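Local coordinates for fucolectin-related protein (Streptococcus pneumoniae, PDB 2WMF), which probably hydrolyses host blood-group carbohydrate antigens as a family 98 glycoside hydrolase of a fucose-utilising pathogen, at residues 125-138 and 162-175. Residues are numbered along the deposited sequence; the frame is centred on the assembly and turned at random.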
loop_
_atom_site.group_PDB
_atom_site.type_symbol
_atom_site.label_atom_id
_atom_site.label_comp_id
_atom_site.label_asym_id
_atom_site.label_seq_id
_atom_site.Cartn_x
_atom_site.Cartn_y
_atom_site.Cartn_z
ATOM N N ARG A 125 -14.701 3.081 22.593
ATOM C CA ARG A 125 -15.063 4.430 23.008
ATOM C C ARG A 125 -14.208 4.886 24.210
ATOM O O ARG A 125 -14.004 6.086 24.381
ATOM C CB ARG A 125 -16.539 4.461 23.418
ATOM C CG ARG A 125 -17.532 4.170 22.271
ATOM C CD ARG A 125 -18.898 3.835 22.809
ATOM N NE ARG A 125 -19.869 3.439 21.801
ATOM C CZ ARG A 125 -19.893 2.243 21.217
ATOM N NH1 ARG A 125 -18.993 1.316 21.546
ATOM N NH2 ARG A 125 -20.825 1.955 20.311
ATOM N N ASN A 126 -13.749 3.937 25.019
ATOM C CA ASN A 126 -13.032 4.287 26.278
ATOM C C ASN A 126 -11.542 4.011 26.136
ATOM O O ASN A 126 -10.969 3.099 26.761
ATOM C CB ASN A 126 -13.673 3.533 27.462
ATOM C CG ASN A 126 -15.108 3.968 27.707
ATOM O OD1 ASN A 126 -16.014 3.139 27.787
ATOM N ND2 ASN A 126 -15.330 5.281 27.789
ATOM N N THR A 127 -10.918 4.834 25.279
ATOM C CA THR A 127 -9.493 4.747 24.951
ATOM C C THR A 127 -8.723 5.686 25.874
ATOM O O THR A 127 -9.349 6.444 26.643
ATOM C CB THR A 127 -9.276 5.096 23.474
ATOM O OG1 THR A 127 -9.989 6.308 23.140
ATOM C CG2 THR A 127 -9.784 3.905 22.599
ATOM N N VAL A 128 -7.397 5.658 25.798
ATOM C CA VAL A 128 -6.564 6.426 26.741
ATOM C C VAL A 128 -6.883 7.906 26.652
ATOM O O VAL A 128 -7.200 8.443 25.565
ATOM C CB VAL A 128 -5.025 6.155 26.572
ATOM C CG1 VAL A 128 -4.690 4.720 26.989
ATOM C CG2 VAL A 128 -4.563 6.449 25.161
ATOM N N PRO A 129 -6.862 8.593 27.809
ATOM C CA PRO A 129 -7.184 10.022 27.771
ATOM C C PRO A 129 -6.236 10.869 26.933
ATOM O O PRO A 129 -5.050 10.599 26.921
ATOM C CB PRO A 129 -7.058 10.431 29.252
ATOM C CG PRO A 129 -7.250 9.175 30.035
ATOM C CD PRO A 129 -6.613 8.116 29.187
ATOM N N PRO A 130 -6.751 11.883 26.245
ATOM C CA PRO A 130 -5.819 12.791 25.552
ATOM C C PRO A 130 -4.737 13.403 26.456
ATOM O O PRO A 130 -3.598 13.592 26.027
ATOM C CB PRO A 130 -6.743 13.884 24.985
ATOM C CG PRO A 130 -8.075 13.225 24.837
ATOM C CD PRO A 130 -8.159 12.225 25.963
ATOM N N GLU A 131 -5.102 13.721 27.693
ATOM C CA GLU A 131 -4.126 14.218 28.670
ATOM C C GLU A 131 -2.950 13.224 28.909
ATOM O O GLU A 131 -1.779 13.641 29.049
ATOM C CB GLU A 131 -4.883 14.508 29.961
ATOM C CG GLU A 131 -5.975 15.612 29.855
ATOM C CD GLU A 131 -7.320 15.227 29.159
ATOM O OE1 GLU A 131 -7.633 14.025 28.921
ATOM O OE2 GLU A 131 -8.086 16.195 28.842
ATOM N N TRP A 132 -3.251 11.920 28.958
ATOM C CA TRP A 132 -2.230 10.887 29.095
ATOM C C TRP A 132 -1.311 10.849 27.880
ATOM O O TRP A 132 -0.090 10.759 28.002
ATOM C CB TRP A 132 -2.854 9.503 29.339
ATOM C CG TRP A 132 -1.873 8.368 29.436
ATOM C CD1 TRP A 132 -1.286 7.871 30.567
ATOM C CD2 TRP A 132 -1.349 7.585 28.345
ATOM N NE1 TRP A 132 -0.458 6.828 30.252
ATOM C CE2 TRP A 132 -0.456 6.637 28.898
ATOM C CE3 TRP A 132 -1.556 7.592 26.955
ATOM C CZ2 TRP A 132 0.247 5.725 28.116
ATOM C CZ3 TRP A 132 -0.861 6.701 26.192
ATOM C CH2 TRP A 132 0.010 5.761 26.759
ATOM N N LEU A 133 -1.882 10.936 26.697
ATOM C CA LEU A 133 -1.059 10.963 25.487
ATOM C C LEU A 133 -0.135 12.205 25.460
ATOM O O LEU A 133 1.052 12.112 25.094
ATOM C CB LEU A 133 -1.947 10.955 24.246
ATOM C CG LEU A 133 -1.241 10.990 22.897
ATOM C CD1 LEU A 133 -0.339 9.778 22.741
ATOM C CD2 LEU A 133 -2.258 11.120 21.728
ATOM N N ASP A 134 -0.709 13.358 25.826
ATOM C CA ASP A 134 0.027 14.638 25.918
ATOM C C ASP A 134 1.293 14.439 26.804
ATOM O O ASP A 134 2.407 14.788 26.405
ATOM C CB ASP A 134 -0.916 15.715 26.461
ATOM C CG ASP A 134 -0.302 17.112 26.492
ATOM O OD1 ASP A 134 0.765 17.277 27.112
ATOM O OD2 ASP A 134 -0.883 18.006 25.852
ATOM N N GLU A 135 1.107 13.795 27.958
ATOM C CA GLU A 135 2.202 13.468 28.888
ATOM C C GLU A 135 3.248 12.592 28.234
ATOM O O GLU A 135 4.439 12.798 28.419
ATOM C CB GLU A 135 1.650 12.776 30.147
ATOM C CG GLU A 135 0.864 13.722 31.022
ATOM C CD GLU A 135 0.087 13.006 32.143
ATOM O OE1 GLU A 135 0.058 11.743 32.188
ATOM O OE2 GLU A 135 -0.521 13.731 32.981
ATOM N N GLN A 136 2.810 11.606 27.454
ATOM C CA GLN A 136 3.753 10.737 26.799
ATOM C C GLN A 136 4.580 11.480 25.734
ATOM O O GLN A 136 5.781 11.245 25.640
ATOM C CB GLN A 136 3.095 9.465 26.230
ATOM C CG GLN A 136 2.188 8.686 27.185
ATOM C CD GLN A 136 2.715 8.643 28.630
ATOM O OE1 GLN A 136 3.871 8.238 28.880
ATOM N NE2 GLN A 136 1.890 9.092 29.577
ATOM N N PHE A 137 3.954 12.383 24.972
ATOM C CA PHE A 137 4.703 13.200 24.005
ATOM C C PHE A 137 5.757 14.076 24.714
ATOM O O PHE A 137 6.847 14.260 24.204
ATOM C CB PHE A 137 3.776 14.104 23.198
ATOM C CG PHE A 137 3.041 13.429 22.066
ATOM C CD1 PHE A 137 3.734 12.710 21.106
ATOM C CD2 PHE A 137 1.663 13.608 21.915
ATOM C CE1 PHE A 137 3.059 12.104 20.012
ATOM C CE2 PHE A 137 0.996 13.026 20.829
ATOM C CZ PHE A 137 1.712 12.271 19.873
ATOM N N GLN A 138 5.403 14.593 25.885
ATOM C CA GLN A 138 6.341 15.439 26.630
ATOM C C GLN A 138 7.570 14.634 27.035
ATOM O O GLN A 138 8.698 15.135 27.011
ATOM C CB GLN A 138 5.679 15.996 27.885
ATOM C CG GLN A 138 4.614 16.997 27.637
ATOM C CD GLN A 138 3.991 17.450 28.954
ATOM O OE1 GLN A 138 4.721 17.944 29.836
ATOM N NE2 GLN A 138 2.660 17.258 29.123
ATOM N N HIS A 162 -13.398 11.692 18.829
ATOM C CA HIS A 162 -12.263 11.270 19.653
ATOM C C HIS A 162 -10.977 11.408 18.823
ATOM O O HIS A 162 -9.943 11.777 19.338
ATOM C CB HIS A 162 -12.409 9.860 20.187
ATOM C CG HIS A 162 -13.433 9.724 21.264
ATOM N ND1 HIS A 162 -13.689 8.527 21.903
ATOM C CD2 HIS A 162 -14.263 10.637 21.808
ATOM C CE1 HIS A 162 -14.656 8.714 22.797
ATOM N NE2 HIS A 162 -15.008 9.992 22.772
ATOM N N SER A 163 -11.045 11.018 17.558
ATOM C CA SER A 163 -9.900 11.135 16.651
ATOM C C SER A 163 -9.458 12.592 16.510
ATOM O O SER A 163 -8.250 12.904 16.539
ATOM C CB SER A 163 -10.224 10.486 15.273
ATOM O OG SER A 163 -10.389 9.070 15.376
ATOM N N ALA A 164 -10.435 13.482 16.409
ATOM C CA ALA A 164 -10.184 14.934 16.315
ATOM C C ALA A 164 -9.417 15.436 17.548
ATOM O O ALA A 164 -8.479 16.237 17.423
ATOM C CB ALA A 164 -11.514 15.694 16.123
ATOM N N LYS A 165 -9.789 14.942 18.724
ATOM C CA LYS A 165 -9.108 15.392 19.949
ATOM C C LYS A 165 -7.675 14.882 19.962
ATOM O O LYS A 165 -6.743 15.621 20.311
ATOM C CB LYS A 165 -9.840 14.925 21.195
ATOM C CG LYS A 165 -9.208 15.441 22.474
ATOM C CD LYS A 165 -9.417 16.966 22.723
ATOM C CE LYS A 165 -8.279 17.532 23.522
ATOM N NZ LYS A 165 -7.101 17.606 22.588
ATOM N N TYR A 166 -7.470 13.627 19.591
ATOM C CA TYR A 166 -6.096 13.118 19.553
ATOM C C TYR A 166 -5.249 13.830 18.490
ATOM O O TYR A 166 -4.055 14.129 18.730
ATOM C CB TYR A 166 -6.060 11.624 19.298
ATOM C CG TYR A 166 -6.589 10.733 20.419
ATOM C CD1 TYR A 166 -6.089 10.818 21.742
ATOM C CD2 TYR A 166 -7.550 9.784 20.140
ATOM C CE1 TYR A 166 -6.574 9.967 22.732
ATOM C CE2 TYR A 166 -8.006 8.932 21.087
ATOM C CZ TYR A 166 -7.545 9.019 22.393
ATOM O OH TYR A 166 -8.051 8.132 23.321
ATOM N N LEU A 167 -5.860 14.133 17.347
ATOM C CA LEU A 167 -5.167 14.887 16.293
ATOM C C LEU A 167 -4.670 16.255 16.847
ATOM O O LEU A 167 -3.562 16.691 16.540
ATOM C CB LEU A 167 -6.100 15.043 15.086
ATOM C CG LEU A 167 -5.630 15.946 13.927
ATOM C CD1 LEU A 167 -4.275 15.493 13.340
ATOM C CD2 LEU A 167 -6.762 16.006 12.852
ATOM N N GLU A 168 -5.521 16.945 17.606
ATOM C CA GLU A 168 -5.139 18.223 18.240
ATOM C C GLU A 168 -3.917 18.055 19.148
ATOM O O GLU A 168 -2.969 18.835 19.077
ATOM C CB GLU A 168 -6.336 18.760 19.021
ATOM C CG GLU A 168 -6.055 20.023 19.744
ATOM C CD GLU A 168 -7.311 20.610 20.397
ATOM O OE1 GLU A 168 -8.358 19.934 20.494
ATOM O OE2 GLU A 168 -7.242 21.781 20.807
ATOM N N VAL A 169 -3.904 16.998 19.949
ATOM C CA VAL A 169 -2.742 16.704 20.801
ATOM C C VAL A 169 -1.498 16.457 19.924
ATOM O O VAL A 169 -0.404 16.941 20.214
ATOM C CB VAL A 169 -2.942 15.495 21.736
ATOM C CG1 VAL A 169 -1.676 15.241 22.609
ATOM C CG2 VAL A 169 -4.142 15.674 22.684
ATOM N N CYS A 170 -1.658 15.675 18.857
ATOM C CA CYS A 170 -0.570 15.453 17.936
ATOM C C CYS A 170 -0.015 16.765 17.404
ATOM O O CYS A 170 1.189 16.942 17.334
ATOM C CB CYS A 170 -1.025 14.543 16.784
ATOM S SG CYS A 170 -1.230 12.794 17.301
ATOM N N ALA A 171 -0.903 17.678 17.019
ATOM C CA ALA A 171 -0.481 18.960 16.418
ATOM C C ALA A 171 0.337 19.782 17.421
ATOM O O ALA A 171 1.257 20.521 17.031
ATOM C CB ALA A 171 -1.713 19.759 15.911
ATOM N N LYS A 172 0.002 19.653 18.694
ATOM C CA LYS A 172 0.714 20.380 19.755
ATOM C C LYS A 172 2.200 19.990 19.806
ATOM O O LYS A 172 3.088 20.810 20.159
ATOM C CB LYS A 172 -0.008 20.137 21.073
ATOM C CG LYS A 172 0.622 20.770 22.281
ATOM C CD LYS A 172 -0.266 20.618 23.545
ATOM C CE LYS A 172 0.491 20.987 24.821
ATOM N NZ LYS A 172 -0.253 20.644 26.041
ATOM N N TYR A 173 2.487 18.736 19.453
ATOM C CA TYR A 173 3.811 18.154 19.617
ATOM C C TYR A 173 4.506 17.823 18.289
ATOM O O TYR A 173 5.521 17.157 18.299
ATOM C CB TYR A 173 3.721 16.896 20.525
ATOM C CG TYR A 173 3.411 17.261 21.981
ATOM C CD1 TYR A 173 4.423 17.757 22.796
ATOM C CD2 TYR A 173 2.115 17.210 22.489
ATOM C CE1 TYR A 173 4.161 18.152 24.108
ATOM C CE2 TYR A 173 1.829 17.598 23.798
ATOM C CZ TYR A 173 2.851 18.077 24.608
ATOM O OH TYR A 173 2.649 18.506 25.927
ATOM N N GLY A 174 3.953 18.262 17.155
ATOM C CA GLY A 174 4.568 17.991 15.863
ATOM C C GLY A 174 4.483 16.541 15.430
ATOM O O GLY A 174 5.273 16.086 14.608
ATOM N N ALA A 175 3.501 15.835 15.992
ATOM C CA ALA A 175 3.322 14.429 15.746
ATOM C C ALA A 175 2.275 14.163 14.666
ATOM O O ALA A 175 1.611 15.101 14.176
ATOM C CB ALA A 175 2.942 13.735 17.055
HETATM O O HOH W 1 -12.189 6.367 21.359
#
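Asp-134 meets Lys-172 and Tyr-173 through separate oxygens of one carboxylate. OD2 takes the ammonium of Lys-172 on its syn lone pair, a salt bridge with NZ to OD2 of 2.7 Å reached by a fully extended lysine chain. OD1 accepts twice: from the Tyr-173 hydroxyl, OH to OD1 2.5 Å, which comes from above the carboxylate plane, and from NE2 of Gln-138 one turn along the same helix, nearly along the C-O axis. Three donors thus fix the rotation of the group, whose plane stands 88° from the phenol ring. With CG anti to its own N (chi1 -175°), Asp-134 swings its carboxylate across to helix 162-172.

At the other end, Tyr-166 OH lies 2.4 Å from the carbonyl O of Val-128, doubtfully short for a hydrogen bond, and 2.7 Å from Thr-127 OG1; both oxygens sit at the ring edge, in its plane. A water bridges Thr-127 OG1 (2.8 Å) and His-162 ND1 (2.7 Å), a second link from loop 125-129 to the helix.

Between these polar ends Val-169 is a knob among Pro-130, Leu-133, Asp-134 and Phe-137. Beside the Asp-134 carboxylate, Phe-137 lays CB over the Tyr-173 face, 3.6 Å from the ring centroid, while the two rings are near parallel but slid apart; SG of Cys-170 stands at the Phe-137 edge. The guanidinium of Arg-30 bridges the segments, giving NH2 to Phe-137 O and NE to Tyr-173 O.

The helices run side by side at 23°, their axes 9.8 Å apart, as successive outer helices of a (beta/alpha)8 barrel, following strands 115-121 and 143-149. Tyr-166 also packs inward on Ile-119 and Met-120 of strand 115-121 and on Phe-177 of strand 176-180, while Ala-164 turns to helix 194-203.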